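Complement factor H (Bos taurus, PDB 6XZ6) probably regulates the complement system, and through its fifth domain is bound by the factor H receptor of the parasite Trypanosoma brucei. Local coordinates at residues I28-C32 with V55-A59. Coordinates in Å, arbitrary orientation, origin at the centre of the assembly. Residue numbers count along the deposited sequence, not the author numbering.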
ATOM      1  N   ILE B  28     -25.424  11.731  14.224  1.00 28.60           N
ATOM      2  CA  ILE B  28     -24.110  11.119  14.079  1.00 24.15           C
ATOM      3  C   ILE B  28     -24.286   9.918  13.112  1.00 28.43           C
ATOM      4  O   ILE B  28     -25.381   9.366  13.012  1.00 29.80           O
ATOM      5  CB  ILE B  28     -23.412  10.727  15.420  1.00 23.87           C
ATOM      6  CG1 ILE B  28     -24.158   9.606  16.200  1.00 24.15           C
ATOM      7  CG2 ILE B  28     -23.163  11.933  16.296  1.00 22.27           C
ATOM      8  CD1 ILE B  28     -23.631   8.178  16.005  1.00 17.60           C
ATOM      9  N   THR B  29     -23.228   9.552  12.389  1.00 23.74           N
ATOM     10  CA  THR B  29     -23.197   8.368  11.530  1.00 23.82           C
ATOM     11  C   THR B  29     -22.017   7.513  12.047  1.00 24.74           C
ATOM     12  O   THR B  29     -20.987   8.048  12.408  1.00 24.58           O
ATOM     13  CB  THR B  29     -23.093   8.692  10.023  1.00 31.06           C
ATOM     14  OG1 THR B  29     -21.922   9.460   9.791  1.00 31.09           O
ATOM     15  CG2 THR B  29     -24.323   9.392   9.467  1.00 29.67           C
ATOM     16  N   TYR B  30     -22.175   6.218  12.121  1.00 20.85           N
ATOM     17  CA  TYR B  30     -21.129   5.337  12.619  1.00 18.32           C
ATOM     18  C   TYR B  30     -20.839   4.150  11.688  1.00 27.40           C
ATOM     19  O   TYR B  30     -21.715   3.701  10.957  1.00 30.59           O
ATOM     20  CB  TYR B  30     -21.463   4.855  14.049  1.00 16.50           C
ATOM     21  CG  TYR B  30     -22.578   3.831  14.132  1.00 16.74           C
ATOM     22  CD1 TYR B  30     -23.916   4.219  14.070  1.00 20.10           C
ATOM     23  CD2 TYR B  30     -22.299   2.489  14.384  1.00 16.49           C
ATOM     24  CE1 TYR B  30     -24.941   3.288  14.191  1.00 23.27           C
ATOM     25  CE2 TYR B  30     -23.320   1.547  14.495  1.00 19.35           C
ATOM     26  CZ  TYR B  30     -24.638   1.952  14.403  1.00 29.76           C
ATOM     27  OH  TYR B  30     -25.650   1.035  14.505  1.00 41.27           O
ATOM     28  N   GLU B  31     -19.609   3.639  11.754  1.00 23.62           N
ATOM     29  CA  GLU B  31     -19.127   2.480  11.003  1.00 24.38           C
ATOM     30  C   GLU B  31     -18.511   1.519  11.999  1.00 28.33           C
ATOM     31  O   GLU B  31     -17.973   1.951  13.007  1.00 26.04           O
ATOM     32  CB  GLU B  31     -18.076   2.892   9.960  1.00 25.25           C
ATOM     33  CG  GLU B  31     -18.641   3.673   8.797  1.00 33.16           C
ATOM     34  CD  GLU B  31     -19.600   2.895   7.923  1.00 43.72           C
ATOM     35  OE1 GLU B  31     -19.214   1.795   7.465  1.00 34.78           O
ATOM     36  OE2 GLU B  31     -20.726   3.393   7.680  1.00 36.11           O
ATOM     37  N   CYS B  32     -18.587   0.234  11.720  1.00 29.02           N
ATOM     38  CA  CYS B  32     -18.035  -0.796  12.584  1.00 31.28           C
ATOM     39  C   CYS B  32     -16.672  -1.295  12.054  1.00 33.74           C
ATOM     40  O   CYS B  32     -16.413  -1.249  10.846  1.00 32.42           O
ATOM     41  CB  CYS B  32     -19.039  -1.939  12.764  1.00 35.83           C
ATOM     42  SG  CYS B  32     -20.586  -1.473  13.611  1.00 40.91           S
ATOM     43  N   VAL B  55     -30.047   3.366  19.253  1.00 49.06           N
ATOM     44  CA  VAL B  55     -28.789   3.195  19.987  1.00 46.06           C
ATOM     45  C   VAL B  55     -27.681   2.560  19.112  1.00 48.92           C
ATOM     46  O   VAL B  55     -27.875   1.447  18.608  1.00 51.64           O
ATOM     47  CB  VAL B  55     -28.976   2.438  21.329  1.00 51.80           C
ATOM     48  CG1 VAL B  55     -27.686   2.449  22.148  1.00 49.10           C
ATOM     49  CG2 VAL B  55     -30.129   3.020  22.141  1.00 54.82           C
ATOM     50  N   PRO B  56     -26.519   3.240  18.934  1.00 40.28           N
ATOM     51  CA  PRO B  56     -25.445   2.658  18.120  1.00 37.82           C
ATOM     52  C   PRO B  56     -24.672   1.554  18.846  1.00 44.20           C
ATOM     53  O   PRO B  56     -24.130   1.782  19.938  1.00 46.08           O
ATOM     54  CB  PRO B  56     -24.554   3.862  17.789  1.00 35.81           C
ATOM     55  CG  PRO B  56     -25.251   5.055  18.337  1.00 41.00           C
ATOM     56  CD  PRO B  56     -26.127   4.568  19.426  1.00 39.52           C
ATOM     57  N   ARG B  57     -24.647   0.347  18.240  1.00 40.99           N
ATOM     58  CA  ARG B  57     -23.953  -0.827  18.783  1.00 41.94           C
ATOM     59  C   ARG B  57     -23.326  -1.647  17.666  1.00 46.12           C
ATOM     60  O   ARG B  57     -24.022  -2.019  16.708  1.00 47.03           O
ATOM     61  CB  ARG B  57     -24.891  -1.729  19.622  1.00 46.51           C
ATOM     62  CG  ARG B  57     -25.305  -1.159  20.978  1.00 63.18           C
ATOM     63  CD  ARG B  57     -26.087  -2.167  21.803  1.00 85.54           C
ATOM     64  NE  ARG B  57     -26.953  -1.536  22.806  1.00 97.25           N
ATOM     65  CZ  ARG B  57     -28.205  -1.142  22.582  1.00118.57           C
ATOM     66  NH1 ARG B  57     -28.918  -0.589  23.554  1.00109.92           N
ATOM     67  NH2 ARG B  57     -28.748  -1.280  21.378  1.00108.85           N
ATOM     68  N   CYS B  58     -22.000  -1.931  17.804  1.00 41.14           N
ATOM     69  CA  CYS B  58     -21.209  -2.769  16.896  1.00 40.72           C
ATOM     70  C   CYS B  58     -21.005  -4.155  17.547  1.00 46.84           C
ATOM     71  O   CYS B  58     -20.361  -4.275  18.595  1.00 48.02           O
ATOM     72  CB  CYS B  58     -19.884  -2.104  16.531  1.00 38.03           C
ATOM     73  SG  CYS B  58     -20.051  -0.662  15.428  1.00 39.14           S
ATOM     74  N   ALA B  59     -21.622  -5.181  16.948  1.00 43.49           N
ATOM     75  CA  ALA B  59     -21.601  -6.557  17.412  1.00 46.49           C
ATOM     76  C   ALA B  59     -20.786  -7.447  16.501  1.00 51.36           C
ATOM     77  O   ALA B  59     -20.741  -7.208  15.298  1.00 50.41           O
ATOM     78  CB  ALA B  59     -23.022  -7.082  17.501  1.00 50.70           C
TER
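A disulfide and a small apolar core join the central strand 27-32 of this sushi (SCR) domain to a segment near the C-terminal end, residues 55-59. No hydrogen bond crosses between the two segments; the disulfide and mostly side-chain packing hold them together. The covalent link is Cys32 SG to Cys58 SG at 2.1 Å, with a chi3 of -86°, close to the relaxed value for a disulfide, and it draws the two CA atoms to 5.7 Å. Together with Cys5-Cys47 it makes up the pair of disulfides, first cysteine to third and second to fourth, that defines the SCR fold. Two residues earlier in each segment, the backbones stand wider apart, 7.5 Å between Tyr30 CA and Pro56 CA, and the gap is filled by the Tyr30 ring. Pro56 lies over one face of that ring in a CH-pi contact, its CB 3.8 Å from the centroid and nearly on the ring normal. At the ring edge sits the disulfide sulfur, Cys58 SG, 4.0 Å from Tyr30 CD2, a sulfur-aromatic contact. Ile28 extends the apolar row, with its CD1 4.2 Å from Pro56 CG. The CA-to-CB bond of Arg57 points away from the strand; its side chain, poorly ordered, is modelled in a salt bridge with Glu39. Thr29 packs on His125 and Glu31 on Gly117 of the trypanosome receptor chain. Ile10 touches both Tyr30 and Pro56, Trp52 packs on Ile28, and strand 27-32 is hydrogen-bonded between strands 13-16 and 44-48, while 58-59 pairs with 37-38, whose Pro38 touches Tyr30 and Cys32.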